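Local coordinates for Mec-8 protein (Caenorhabditis elegans, PDB 6DG0) that binds the short DNA strand AGCACA through its C-terminal RNA recognition motif domain, and as a whole protein probably acts as an RNA-binding splicing factor, at residues A[5-10]-A[75-80]; A[9-14]-A[42-47]; A[22-27]-A[59-64]. The protein carries 2 engineered substitutions. One frame throughout, in Å; residues are numbered along the deposited sequence.

Interaction 1. Residues A[5-10]-A[75-80]. With nucleotides of chain D.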
loop_
_atom_site.group_PDB
_atom_site.type_symbol
_atom_site.label_atom_id
_atom_site.label_comp_id
_atom_site.label_asym_id
_atom_site.label_seq_id
_atom_site.Cartn_x
_atom_site.Cartn_y
_atom_site.Cartn_z
ATOM N N THR A 5 2.003 -4.030 8.330
ATOM C CA THR A 5 1.157 -3.247 7.436
ATOM C C THR A 5 1.831 -1.950 6.983
ATOM O O THR A 5 2.471 -1.262 7.779
ATOM C CB THR A 5 -0.183 -2.899 8.124
ATOM O OG1 THR A 5 -0.868 -4.104 8.485
ATOM C CG2 THR A 5 -1.074 -2.077 7.203
ATOM N N LEU A 6 1.671 -1.618 5.705
ATOM C CA LEU A 6 2.189 -0.368 5.156
ATOM C C LEU A 6 1.067 0.638 4.910
ATOM O O LEU A 6 -0.079 0.256 4.675
ATOM C CB LEU A 6 2.948 -0.624 3.850
ATOM C CG LEU A 6 4.206 -1.494 3.909
ATOM C CD1 LEU A 6 4.746 -1.744 2.508
ATOM C CD2 LEU A 6 5.264 -0.843 4.788
ATOM N N PHE A 7 1.403 1.924 4.979
ATOM C CA PHE A 7 0.468 2.993 4.635
ATOM C C PHE A 7 0.840 3.617 3.290
ATOM O O PHE A 7 1.986 4.006 3.080
ATOM C CB PHE A 7 0.441 4.060 5.734
ATOM C CG PHE A 7 -0.266 5.327 5.337
ATOM C CD1 PHE A 7 -1.650 5.403 5.367
ATOM C CD2 PHE A 7 0.452 6.448 4.949
ATOM C CE1 PHE A 7 -2.305 6.566 4.999
ATOM C CE2 PHE A 7 -0.198 7.614 4.585
ATOM C CZ PHE A 7 -1.577 7.672 4.611
ATOM N N VAL A 8 -0.132 3.723 2.388
ATOM C CA VAL A 8 0.118 4.268 1.054
ATOM C C VAL A 8 -0.737 5.498 0.750
ATOM O O VAL A 8 -1.962 5.450 0.817
ATOM C CB VAL A 8 -0.131 3.206 -0.035
ATOM C CG1 VAL A 8 0.210 3.761 -1.410
ATOM C CG2 VAL A 8 0.680 1.949 0.254
ATOM N N ALA A 9 -0.069 6.594 0.403
ATOM C CA ALA A 9 -0.720 7.862 0.077
ATOM C C ALA A 9 -0.449 8.239 -1.377
ATOM O O ALA A 9 0.202 7.483 -2.100
ATOM C CB ALA A 9 -0.244 8.964 1.013
ATOM N N ASN A 10 -0.986 9.379 -1.810
ATOM C CA ASN A 10 -0.838 9.846 -3.190
ATOM C C ASN A 10 -1.492 8.896 -4.195
ATOM O O ASN A 10 -0.879 8.471 -5.177
ATOM C CB ASN A 10 0.652 10.069 -3.507
ATOM C CG ASN A 10 0.874 10.789 -4.821
ATOM O OD1 ASN A 10 -0.050 11.359 -5.385
ATOM N ND2 ASN A 10 2.119 10.832 -5.273
ATOM N N ARG A 75 3.449 7.565 -2.157
ATOM C CA ARG A 75 4.141 7.835 -0.902
ATOM C C ARG A 75 3.767 6.776 0.128
ATOM O O ARG A 75 2.615 6.680 0.555
ATOM C CB ARG A 75 3.817 9.237 -0.375
ATOM C CG ARG A 75 4.332 10.364 -1.257
ATOM C CD ARG A 75 4.040 11.738 -0.664
ATOM N NE ARG A 75 2.631 11.932 -0.333
ATOM C CZ ARG A 75 1.732 12.450 -1.164
ATOM N NH1 ARG A 75 2.093 12.838 -2.380
ATOM N NH2 ARG A 75 0.474 12.599 -0.774
ATOM N N ILE A 76 4.757 5.983 0.525
ATOM C CA ILE A 76 4.526 4.855 1.417
ATOM C C ILE A 76 5.236 5.000 2.759
ATOM O O ILE A 76 6.415 5.352 2.818
ATOM C CB ILE A 76 4.980 3.535 0.763
ATOM C CG1 ILE A 76 4.412 3.415 -0.654
ATOM C CG2 ILE A 76 4.571 2.341 1.616
ATOM C CD1 ILE A 76 4.801 2.132 -1.363
ATOM N N GLU A 77 4.505 4.722 3.835
ATOM C CA GLU A 77 5.065 4.707 5.182
ATOM C C GLU A 77 4.689 3.411 5.883
ATOM O O GLU A 77 3.811 2.681 5.423
ATOM C CB GLU A 77 4.562 5.894 6.003
ATOM C CG GLU A 77 4.766 7.251 5.367
ATOM C CD GLU A 77 4.111 8.359 6.167
ATOM O OE1 GLU A 77 3.523 8.060 7.231
ATOM O OE2 GLU A 77 4.179 9.528 5.732
ATOM N N TYR A 78 5.356 3.122 6.997
ATOM C CA TYR A 78 4.877 2.085 7.898
ATOM C C TYR A 78 3.562 2.557 8.507
ATOM O O TYR A 78 3.455 3.709 8.934
ATOM C CB TYR A 78 5.887 1.783 9.009
ATOM C CG TYR A 78 7.166 1.106 8.564
ATOM C CD1 TYR A 78 7.160 -0.198 8.083
ATOM C CD2 TYR A 78 8.389 1.757 8.672
ATOM C CE1 TYR A 78 8.333 -0.820 7.690
ATOM C CE2 TYR A 78 9.564 1.144 8.288
ATOM C CZ TYR A 78 9.532 -0.144 7.797
ATOM O OH TYR A 78 10.701 -0.756 7.411
ATOM N N ALA A 79 2.564 1.680 8.551
ATOM C CA ALA A 79 1.304 2.021 9.202
ATOM C C ALA A 79 1.526 2.135 10.704
ATOM O O ALA A 79 2.413 1.485 11.258
ATOM C CB ALA A 79 0.236 0.983 8.892
ATOM N N ARG A 80 0.725 2.963 11.365
ATOM C CA ARG A 80 0.892 3.181 12.796
ATOM C C ARG A 80 0.405 1.966 13.572
ATOM O O ARG A 80 0.901 1.664 14.658
ATOM C CB ARG A 80 0.156 4.444 13.243
ATOM C CG ARG A 80 0.742 5.725 12.672
ATOM C CD ARG A 80 0.099 6.957 13.288
ATOM N NE ARG A 80 0.486 8.181 12.594
ATOM C CZ ARG A 80 -0.304 8.843 11.756
ATOM N NH1 ARG A 80 -1.528 8.396 11.505
ATOM N NH2 ARG A 80 0.129 9.948 11.166
ATOM P P DC D 3 -3.925 10.939 8.998
ATOM O OP1 DC D 3 -5.203 10.892 9.740
ATOM O OP2 DC D 3 -2.657 11.161 9.728
ATOM O "O5'" DC D 3 -3.766 9.591 8.150
ATOM C "C5'" DC D 3 -4.873 9.073 7.412
ATOM C "C4'" DC D 3 -5.196 7.647 7.832
ATOM O "O4'" DC D 3 -4.046 6.797 7.579
ATOM C "C3'" DC D 3 -5.534 7.454 9.307
ATOM O "O3'" DC D 3 -6.477 6.400 9.449
ATOM C "C2'" DC D 3 -4.187 7.077 9.913
ATOM C "C1'" DC D 3 -3.569 6.251 8.793
ATOM N N1 DC D 3 -2.082 6.300 8.776
ATOM C C2 DC D 3 -1.350 5.243 9.322
ATOM O O2 DC D 3 -1.955 4.282 9.813
ATOM N N3 DC D 3 0.004 5.302 9.300
ATOM C C4 DC D 3 0.619 6.357 8.763
ATOM N N4 DC D 3 1.955 6.369 8.765
ATOM C C5 DC D 3 -0.110 7.447 8.203
ATOM C C6 DC D 3 -1.446 7.378 8.231
ATOM P P DG D 2 0.317 14.525 9.067
ATOM O OP1 DG D 2 -0.378 15.294 10.121
ATOM O OP2 DG D 2 1.314 13.495 9.437
ATOM O "O5'" DG D 2 -0.813 13.857 8.159
ATOM C "C5'" DG D 2 -1.997 14.589 7.870
ATOM C "C4'" DG D 2 -2.821 13.876 6.822
ATOM O "O4'" DG D 2 -2.176 14.015 5.551
ATOM C "C3'" DG D 2 -2.945 12.380 7.024
ATOM O "O3'" DG D 2 -4.048 12.093 7.885
ATOM C "C2'" DG D 2 -3.182 11.859 5.599
ATOM C "C1'" DG D 2 -2.594 12.967 4.708
ATOM N N9 DG D 2 -1.449 12.549 3.898
ATOM C C8 DG D 2 -1.290 12.731 2.546
ATOM N N7 DG D 2 -0.161 12.269 2.087
ATOM C C5 DG D 2 0.478 11.752 3.205
ATOM C C6 DG D 2 1.738 11.119 3.322
ATOM O O6 DG D 2 2.564 10.883 2.430
ATOM N N1 DG D 2 2.006 10.745 4.636
ATOM C C2 DG D 2 1.164 10.955 5.701
ATOM N N2 DG D 2 1.595 10.523 6.895
ATOM N N3 DG D 2 -0.021 11.548 5.606
ATOM C C4 DG D 2 -0.298 11.919 4.332
ATOM O "O5'" DA D 1 4.788 15.190 6.545
ATOM C "C5'" DA D 1 4.258 16.507 6.428
ATOM C "C4'" DA D 1 2.770 16.542 6.756
ATOM O "O4'" DA D 1 2.017 16.758 5.547
ATOM C "C3'" DA D 1 2.190 15.275 7.354
ATOM O "O3'" DA D 1 1.021 15.607 8.109
ATOM C "C2'" DA D 1 1.861 14.451 6.101
ATOM C "C1'" DA D 1 1.513 15.528 5.062
ATOM N N9 DA D 1 2.147 15.311 3.762
ATOM C C8 DA D 1 3.452 14.969 3.535
ATOM N N7 DA D 1 3.763 14.873 2.266
ATOM C C5 DA D 1 2.587 15.193 1.611
ATOM C C6 DA D 1 2.259 15.277 0.244
ATOM N N6 DA D 1 3.134 15.034 -0.737
ATOM N N1 DA D 1 0.994 15.618 -0.076
ATOM C C2 DA D 1 0.124 15.863 0.909
ATOM N N3 DA D 1 0.316 15.820 2.229
ATOM C C4 DA D 1 1.582 15.476 2.516
#
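Phe7 and Glu77 form an antiparallel hydrogen-bonded pair between strand 5-10 and strand 75-78, with a hydrogen bond of 2.6 Å from Phe7 N to Glu77 O. The compact side is apolar: Val8 and Ile76 lie side by side and point the same way, Val8 CG2 4.1 Å from Ile76 CG1, against Phe24 of helix 17-24.

The other face, with Phe7, Ala9, Arg75 and Glu77, belongs to the nucleic acid. In Phe7, CG anti to the backbone N (chi1 168°) carries the ring out over the nucleotide face, where the cytosine of DC3 of chain D covers it, C6 lying 3.3 Å above the ring plane, over its centre. The Arg75 guanidinium is sandwiched between the DA1 base of chain D and Asn10 CB, while NE bonds to O6 of DG2 of chain D at 3.0 Å and NH2 to its N7 at 2.9 Å. Glu77 OE2 accepts bonds from N1 (2.7 Å) and N2 of the same guanine; OE1 accepts from N4 of DC3 of chain D at 2.8 Å. Looser is the exposed end, where Arg80 makes weak bonds to DC3.

Arginine at O6 and N7 with carboxylate at N1 and N2 thus reads guanine from two edges, consistent with an ionised Glu77.

Interaction 2. Residues A[9-14]-A[42-47]. Engineered in segment 42-47: Ala42 (natural residue Cys). With nucleotides of chain D.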
loop_
_atom_site.group_PDB
_atom_site.type_symbol
_atom_site.label_atom_id
_atom_site.label_comp_id
_atom_site.label_asym_id
_atom_site.label_seq_id
_atom_site.Cartn_x
_atom_site.Cartn_y
_atom_site.Cartn_z
ATOM N N ALA A 9 -0.069 6.594 0.403
ATOM C CA ALA A 9 -0.720 7.862 0.077
ATOM C C ALA A 9 -0.449 8.239 -1.377
ATOM O O ALA A 9 0.202 7.483 -2.100
ATOM C CB ALA A 9 -0.244 8.964 1.013
ATOM N N ASN A 10 -0.986 9.379 -1.810
ATOM C CA ASN A 10 -0.838 9.846 -3.190
ATOM C C ASN A 10 -1.492 8.896 -4.195
ATOM O O ASN A 10 -0.879 8.471 -5.177
ATOM C CB ASN A 10 0.652 10.069 -3.507
ATOM C CG ASN A 10 0.874 10.789 -4.821
ATOM O OD1 ASN A 10 -0.050 11.359 -5.385
ATOM N ND2 ASN A 10 2.119 10.832 -5.273
ATOM N N LEU A 11 -2.741 8.545 -3.904
ATOM C CA LEU A 11 -3.529 7.668 -4.761
ATOM C C LEU A 11 -4.696 8.392 -5.435
ATOM O O LEU A 11 -5.408 9.168 -4.797
ATOM C CB LEU A 11 -4.069 6.484 -3.958
ATOM C CG LEU A 11 -3.151 5.290 -3.696
ATOM C CD1 LEU A 11 -3.793 4.359 -2.679
ATOM C CD2 LEU A 11 -2.860 4.555 -4.995
ATOM N N SER A 12 -4.904 8.113 -6.717
ATOM C CA SER A 12 -6.027 8.683 -7.457
ATOM C C SER A 12 -7.322 8.043 -6.964
ATOM O O SER A 12 -7.301 6.952 -6.397
ATOM C CB SER A 12 -5.855 8.482 -8.964
ATOM O OG SER A 12 -5.935 7.112 -9.312
ATOM N N ALA A 13 -8.445 8.725 -7.159
ATOM C CA ALA A 13 -9.724 8.215 -6.674
ATOM C C ALA A 13 -10.334 7.206 -7.644
ATOM O O ALA A 13 -11.356 6.586 -7.345
ATOM C CB ALA A 13 -10.691 9.361 -6.429
ATOM N N GLU A 14 -9.704 7.041 -8.802
ATOM C CA GLU A 14 -10.231 6.151 -9.832
ATOM C C GLU A 14 -9.515 4.803 -9.866
ATOM O O GLU A 14 -9.909 3.912 -10.620
ATOM C CB GLU A 14 -10.137 6.805 -11.215
ATOM C CG GLU A 14 -11.026 8.025 -11.407
ATOM C CD GLU A 14 -10.349 9.316 -10.997
ATOM O OE1 GLU A 14 -9.128 9.294 -10.733
ATOM O OE2 GLU A 14 -11.038 10.358 -10.947
ATOM N N ALA A 42 -7.886 8.774 -2.377
ATOM C CA ALA A 42 -7.858 7.598 -1.501
ATOM C C ALA A 42 -6.475 7.233 -0.947
ATOM O O ALA A 42 -5.447 7.653 -1.473
ATOM C CB ALA A 42 -8.444 6.401 -2.235
ATOM N N VAL A 43 -6.474 6.478 0.151
ATOM C CA VAL A 43 -5.251 5.902 0.707
ATOM C C VAL A 43 -5.410 4.384 0.756
ATOM O O VAL A 43 -6.497 3.865 0.504
ATOM C CB VAL A 43 -4.951 6.424 2.130
ATOM C CG1 VAL A 43 -4.927 7.943 2.159
ATOM C CG2 VAL A 43 -5.966 5.872 3.128
ATOM N N ALA A 44 -4.332 3.668 1.061
ATOM C CA ALA A 44 -4.395 2.208 1.107
ATOM C C ALA A 44 -3.547 1.617 2.225
ATOM O O ALA A 44 -2.500 2.158 2.576
ATOM C CB ALA A 44 -3.968 1.629 -0.226
ATOM N N PHE A 45 -4.009 0.500 2.778
ATOM C CA PHE A 45 -3.228 -0.258 3.744
ATOM C C PHE A 45 -2.887 -1.634 3.177
ATOM O O PHE A 45 -3.777 -2.425 2.861
ATOM C CB PHE A 45 -3.990 -0.379 5.066
ATOM C CG PHE A 45 -4.294 0.945 5.708
ATOM C CD1 PHE A 45 -3.352 1.582 6.497
ATOM C CD2 PHE A 45 -5.518 1.559 5.508
ATOM C CE1 PHE A 45 -3.630 2.801 7.084
ATOM C CE2 PHE A 45 -5.803 2.779 6.091
ATOM C CZ PHE A 45 -4.858 3.402 6.880
ATOM N N VAL A 46 -1.593 -1.913 3.047
ATOM C CA VAL A 46 -1.133 -3.158 2.441
ATOM C C VAL A 46 -0.337 -4.000 3.433
ATOM O O VAL A 46 0.661 -3.542 3.990
ATOM C CB VAL A 46 -0.264 -2.889 1.198
ATOM C CG1 VAL A 46 0.024 -4.189 0.465
ATOM C CG2 VAL A 46 -0.959 -1.903 0.278
ATOM N N GLU A 47 -0.783 -5.234 3.644
ATOM C CA GLU A 47 -0.161 -6.114 4.627
ATOM C C GLU A 47 0.789 -7.137 4.005
ATOM O O GLU A 47 0.488 -7.733 2.972
ATOM C CB GLU A 47 -1.235 -6.845 5.430
ATOM C CG GLU A 47 -0.682 -7.618 6.608
ATOM C CD GLU A 47 -1.745 -8.419 7.328
ATOM O OE1 GLU A 47 -2.377 -9.280 6.683
ATOM O OE2 GLU A 47 -1.949 -8.186 8.539
ATOM P P DA D 4 -7.774 6.590 10.375
ATOM O OP1 DA D 4 -8.275 7.971 10.192
ATOM O OP2 DA D 4 -7.414 6.110 11.729
ATOM O "O5'" DA D 4 -8.838 5.559 9.771
ATOM C "C5'" DA D 4 -9.243 5.652 8.409
ATOM C "C4'" DA D 4 -9.819 4.327 7.931
ATOM O "O4'" DA D 4 -8.734 3.406 7.648
ATOM C "C3'" DA D 4 -10.727 3.622 8.937
ATOM O "O3'" DA D 4 -11.832 3.014 8.278
ATOM C "C2'" DA D 4 -9.807 2.581 9.571
ATOM C "C1'" DA D 4 -8.876 2.231 8.418
ATOM N N9 DA D 4 -7.548 1.818 8.862
ATOM C C8 DA D 4 -6.711 2.510 9.694
ATOM N N7 DA D 4 -5.576 1.899 9.932
ATOM C C5 DA D 4 -5.672 0.722 9.207
ATOM C C6 DA D 4 -4.790 -0.364 9.040
ATOM N N6 DA D 4 -3.587 -0.433 9.622
ATOM N N1 DA D 4 -5.192 -1.380 8.250
ATOM C C2 DA D 4 -6.396 -1.308 7.668
ATOM N N3 DA D 4 -7.310 -0.343 7.749
ATOM C C4 DA D 4 -6.882 0.654 8.542
ATOM P P DG D 2 0.317 14.525 9.067
ATOM O OP1 DG D 2 -0.378 15.294 10.121
ATOM O OP2 DG D 2 1.314 13.495 9.437
ATOM O "O5'" DG D 2 -0.813 13.857 8.159
ATOM C "C5'" DG D 2 -1.997 14.589 7.870
ATOM C "C4'" DG D 2 -2.821 13.876 6.822
ATOM O "O4'" DG D 2 -2.176 14.015 5.551
ATOM C "C3'" DG D 2 -2.945 12.380 7.024
ATOM O "O3'" DG D 2 -4.048 12.093 7.885
ATOM C "C2'" DG D 2 -3.182 11.859 5.599
ATOM C "C1'" DG D 2 -2.594 12.967 4.708
ATOM N N9 DG D 2 -1.449 12.549 3.898
ATOM C C8 DG D 2 -1.290 12.731 2.546
ATOM N N7 DG D 2 -0.161 12.269 2.087
ATOM C C5 DG D 2 0.478 11.752 3.205
ATOM C C6 DG D 2 1.738 11.119 3.322
ATOM O O6 DG D 2 2.564 10.883 2.430
ATOM N N1 DG D 2 2.006 10.745 4.636
ATOM C C2 DG D 2 1.164 10.955 5.701
ATOM N N2 DG D 2 1.595 10.523 6.895
ATOM N N3 DG D 2 -0.021 11.548 5.606
ATOM C C4 DG D 2 -0.298 11.919 4.332
ATOM P P DC D 3 -3.925 10.939 8.998
ATOM O OP1 DC D 3 -5.203 10.892 9.740
ATOM O OP2 DC D 3 -2.657 11.161 9.728
ATOM O "O5'" DC D 3 -3.766 9.591 8.150
ATOM C "C5'" DC D 3 -4.873 9.073 7.412
ATOM C "C4'" DC D 3 -5.196 7.647 7.832
ATOM O "O4'" DC D 3 -4.046 6.797 7.579
ATOM C "C3'" DC D 3 -5.534 7.454 9.307
ATOM O "O3'" DC D 3 -6.477 6.400 9.449
ATOM C "C2'" DC D 3 -4.187 7.077 9.913
ATOM C "C1'" DC D 3 -3.569 6.251 8.793
ATOM N N1 DC D 3 -2.082 6.300 8.776
ATOM C C2 DC D 3 -1.350 5.243 9.322
ATOM O O2 DC D 3 -1.955 4.282 9.813
ATOM N N3 DC D 3 0.004 5.302 9.300
ATOM C C4 DC D 3 0.619 6.357 8.763
ATOM N N4 DC D 3 1.955 6.369 8.765
ATOM C C5 DC D 3 -0.110 7.447 8.203
ATOM C C6 DC D 3 -1.446 7.378 8.231
HETATM O O HOH W 1 -3.518 10.173 -0.450
#
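Leu11 presses its side chain on the backbone of Ala42, an engineered residue (cysteine in nature), with Leu11 CB 3.1 Å from Ala42 O. Farther out, CD1 is anti to CA (chi2 170°) and rests on the methyl of Ala44, two residues along, Leu11 CD1 to Ala44 CB being 3.7 Å. Polar links are thin here. Ala42 N gives a weak, bent bond to Leu11 O at 3.5 Å, with 136° at the hydrogen. A water accepts from Asn10 N at 3.0 Å and donates weakly to Ala42 O, a tenuous bridge between the two strands.

Around this first shell, Leu20 of helix 17-24 touches both Leu11 and Ala44, and Leu74 adds to Leu11 from a loop. Asn10 is fixed by OD1, which accepts from the backbone N of Asn69 and Asp70.

Further along strand 42-47 lies Phe45, one of the aromatic positions of the RNP1 motif in this family. The adenine of DA4 of chain D covers one face of its ring, C5 3.4 Å above the ring plane, over its centre, and O2 of DC3 of chain D approaches the ring edge near its plane, 3.5 Å from Phe45 CE1.

Leucine packing, with only weak polar links beside it, therefore joins the splayed strand ends, whereas the adenine on Phe45 is held by stacking and shape, which by itself reads no base-edge group.

Interaction 3. Residues A[22-27]-A[59-64]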
loop_
_atom_site.group_PDB
_atom_site.type_symbol
_atom_site.label_atom_id
_atom_site.label_comp_id
_atom_site.label_asym_id
_atom_site.label_seq_id
_atom_site.Cartn_x
_atom_site.Cartn_y
_atom_site.Cartn_z
ATOM N N GLY A 22 -2.233 -5.679 -8.084
ATOM C CA GLY A 22 -1.221 -6.037 -9.064
ATOM C C GLY A 22 0.131 -5.399 -8.794
ATOM O O GLY A 22 1.172 -5.979 -9.101
ATOM N N VAL A 23 0.118 -4.197 -8.225
ATOM C CA VAL A 23 1.352 -3.496 -7.884
ATOM C C VAL A 23 2.108 -4.152 -6.730
ATOM O O VAL A 23 3.308 -4.410 -6.825
ATOM C CB VAL A 23 1.067 -2.025 -7.500
ATOM C CG1 VAL A 23 2.329 -1.344 -6.986
ATOM C CG2 VAL A 23 0.484 -1.267 -8.678
ATOM N N PHE A 24 1.393 -4.413 -5.639
ATOM C CA PHE A 24 1.995 -4.930 -4.413
ATOM C C PHE A 24 2.121 -6.456 -4.352
ATOM O O PHE A 24 2.993 -6.978 -3.654
ATOM C CB PHE A 24 1.207 -4.413 -3.206
ATOM C CG PHE A 24 1.322 -2.925 -3.009
ATOM C CD1 PHE A 24 0.496 -2.055 -3.699
ATOM C CD2 PHE A 24 2.264 -2.397 -2.139
ATOM C CE1 PHE A 24 0.606 -0.688 -3.530
ATOM C CE2 PHE A 24 2.376 -1.029 -1.965
ATOM C CZ PHE A 24 1.545 -0.174 -2.659
ATOM N N LYS A 25 1.260 -7.170 -5.074
ATOM C CA LYS A 25 1.314 -8.633 -5.100
ATOM C C LYS A 25 2.571 -9.135 -5.808
ATOM O O LYS A 25 2.965 -10.289 -5.647
ATOM C CB LYS A 25 0.069 -9.202 -5.786
ATOM C CG LYS A 25 -0.228 -10.659 -5.492
ATOM C CD LYS A 25 -1.494 -11.088 -6.219
ATOM C CE LYS A 25 -1.870 -12.526 -5.904
ATOM N NZ LYS A 25 -2.134 -12.726 -4.454
ATOM N N ALA A 26 3.205 -8.259 -6.581
ATOM C CA ALA A 26 4.420 -8.609 -7.308
ATOM C C ALA A 26 5.610 -8.810 -6.377
ATOM O O ALA A 26 6.657 -9.302 -6.796
ATOM C CB ALA A 26 4.739 -7.535 -8.341
ATOM N N PHE A 27 5.450 -8.420 -5.115
ATOM C CA PHE A 27 6.521 -8.551 -4.135
ATOM C C PHE A 27 6.237 -9.641 -3.109
ATOM O O PHE A 27 5.094 -9.849 -2.702
ATOM C CB PHE A 27 6.760 -7.209 -3.444
ATOM C CG PHE A 27 7.320 -6.166 -4.359
ATOM C CD1 PHE A 27 6.480 -5.405 -5.154
ATOM C CD2 PHE A 27 8.685 -5.964 -4.449
ATOM C CE1 PHE A 27 6.992 -4.456 -6.013
ATOM C CE2 PHE A 27 9.202 -5.016 -5.308
ATOM C CZ PHE A 27 8.354 -4.256 -6.087
ATOM N N ILE A 59 10.507 0.151 0.215
ATOM C CA ILE A 59 11.674 0.737 -0.437
ATOM C C ILE A 59 11.570 0.635 -1.959
ATOM O O ILE A 59 11.843 1.599 -2.677
ATOM C CB ILE A 59 12.988 0.072 0.046
ATOM C CG1 ILE A 59 13.492 0.741 1.330
ATOM C CG2 ILE A 59 14.088 0.253 -0.979
ATOM C CD1 ILE A 59 12.618 0.560 2.552
ATOM N N SER A 60 11.154 -0.532 -2.440
ATOM C CA SER A 60 11.076 -0.794 -3.875
ATOM C C SER A 60 9.978 -0.003 -4.587
ATOM O O SER A 60 10.163 0.437 -5.721
ATOM C CB SER A 60 10.862 -2.287 -4.120
ATOM O OG SER A 60 11.981 -3.044 -3.693
ATOM N N LEU A 61 8.840 0.176 -3.922
ATOM C CA LEU A 61 7.686 0.828 -4.538
ATOM C C LEU A 61 7.570 2.297 -4.161
ATOM O O LEU A 61 6.600 2.960 -4.519
ATOM C CB LEU A 61 6.395 0.098 -4.167
ATOM C CG LEU A 61 6.211 -1.263 -4.834
ATOM C CD1 LEU A 61 5.000 -1.984 -4.272
ATOM C CD2 LEU A 61 6.089 -1.085 -6.344
ATOM N N GLN A 62 8.554 2.795 -3.423
ATOM C CA GLN A 62 8.561 4.192 -3.013
ATOM C C GLN A 62 8.626 5.093 -4.241
ATOM O O GLN A 62 9.587 5.050 -5.010
ATOM C CB GLN A 62 9.735 4.476 -2.076
ATOM C CG GLN A 62 9.643 5.811 -1.355
ATOM C CD GLN A 62 8.503 5.845 -0.353
ATOM O OE1 GLN A 62 7.404 6.313 -0.657
ATOM N NE2 GLN A 62 8.759 5.339 0.848
ATOM N N GLY A 63 7.593 5.908 -4.422
ATOM C CA GLY A 63 7.528 6.796 -5.565
ATOM C C GLY A 63 7.084 6.079 -6.824
ATOM O O GLY A 63 7.331 6.554 -7.934
ATOM N N PHE A 64 6.441 4.925 -6.652
ATOM C CA PHE A 64 5.981 4.143 -7.794
ATOM C C PHE A 64 4.961 4.928 -8.593
ATOM O O PHE A 64 3.985 5.440 -8.045
ATOM C CB PHE A 64 5.363 2.811 -7.359
ATOM C CG PHE A 64 4.755 2.025 -8.493
ATOM C CD1 PHE A 64 5.547 1.244 -9.320
ATOM C CD2 PHE A 64 3.391 2.074 -8.738
ATOM C CE1 PHE A 64 4.990 0.521 -10.362
ATOM C CE2 PHE A 64 2.829 1.359 -9.781
ATOM C CZ PHE A 64 3.628 0.580 -10.591
#
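In the helical layer of the RNA recognition motif, at the C-terminal ends of helix 17-24 and helix 51-61, Leu61 sets its branched tip among Val23, Phe24 and Phe27. Its CD1 comes down on one face of the Phe24 ring, 3.9 Å from the centroid and 28° off the normal. The methyl is displaced toward the rim, so that Leu61 CD1 lies 3.5 Å from Phe24 CD2. The other branch turns to the valine, Leu61 CD2 standing 3.8 Å from Val23 CG1. Phe27 meets the leucine tip to tip, its CE1 3.5 Å from Leu61 CG, and the same ring continues to the neighbouring serine, with Phe27 CE2 3.4 Å from Ser60 CB. The hydroxyl of Ser60 is engaged elsewhere, with Gln56 O one turn back in its own helix.

A second CH-pi contact lies at Phe64. Val23 and Phe64 reach toward each other; Val23 CG1, anti to the backbone N (chi1 173°), meets the leucine and also sits over the Phe64 face as a CH-pi donor, 4.1 Å from the centroid and 20° off the normal. Two turns bring the outer rings into place: a type I turn from Phe24 to Phe27, and a type II turn from Leu61 to Phe64 in which Gly63 takes a positive phi. On the sheet side, Phe24 and Leu61 both touch Ile76 of strand 75-78, and Phe24 also reaches Val46 of strand 42-48.

Aliphatic tips set among phenylalanine rings thus join two helices that share one sheet face, the arrangement of the beta-alpha-beta-beta-alpha-beta fold of RNA recognition motifs.

Overall arrangement
Interactions 1 and 2 share Ala9 and Asn10 on strand 4-11, an inner strand flanked by 75-78 and 42-48, and their centres lie 9 Å apart. Backbone bonds from Leu6 to Val46 and Val8 to Ala44 join them into one sheet, while Phe7 CD1 touches Phe45 CE1. Interaction 3 lies about 12 Å from the centre of each, on the opposite side of the sheet from the nucleotides; Gln62 bonds to Ile76 N, and Phe24 packs on Val8 and Val46. Along the chain, interaction 1 spans interaction 3, whereas the segments of interactions 2 and 3 alternate. Interleaved connections thus tie one sheet, helices behind and bases in front, into a single small binding domain.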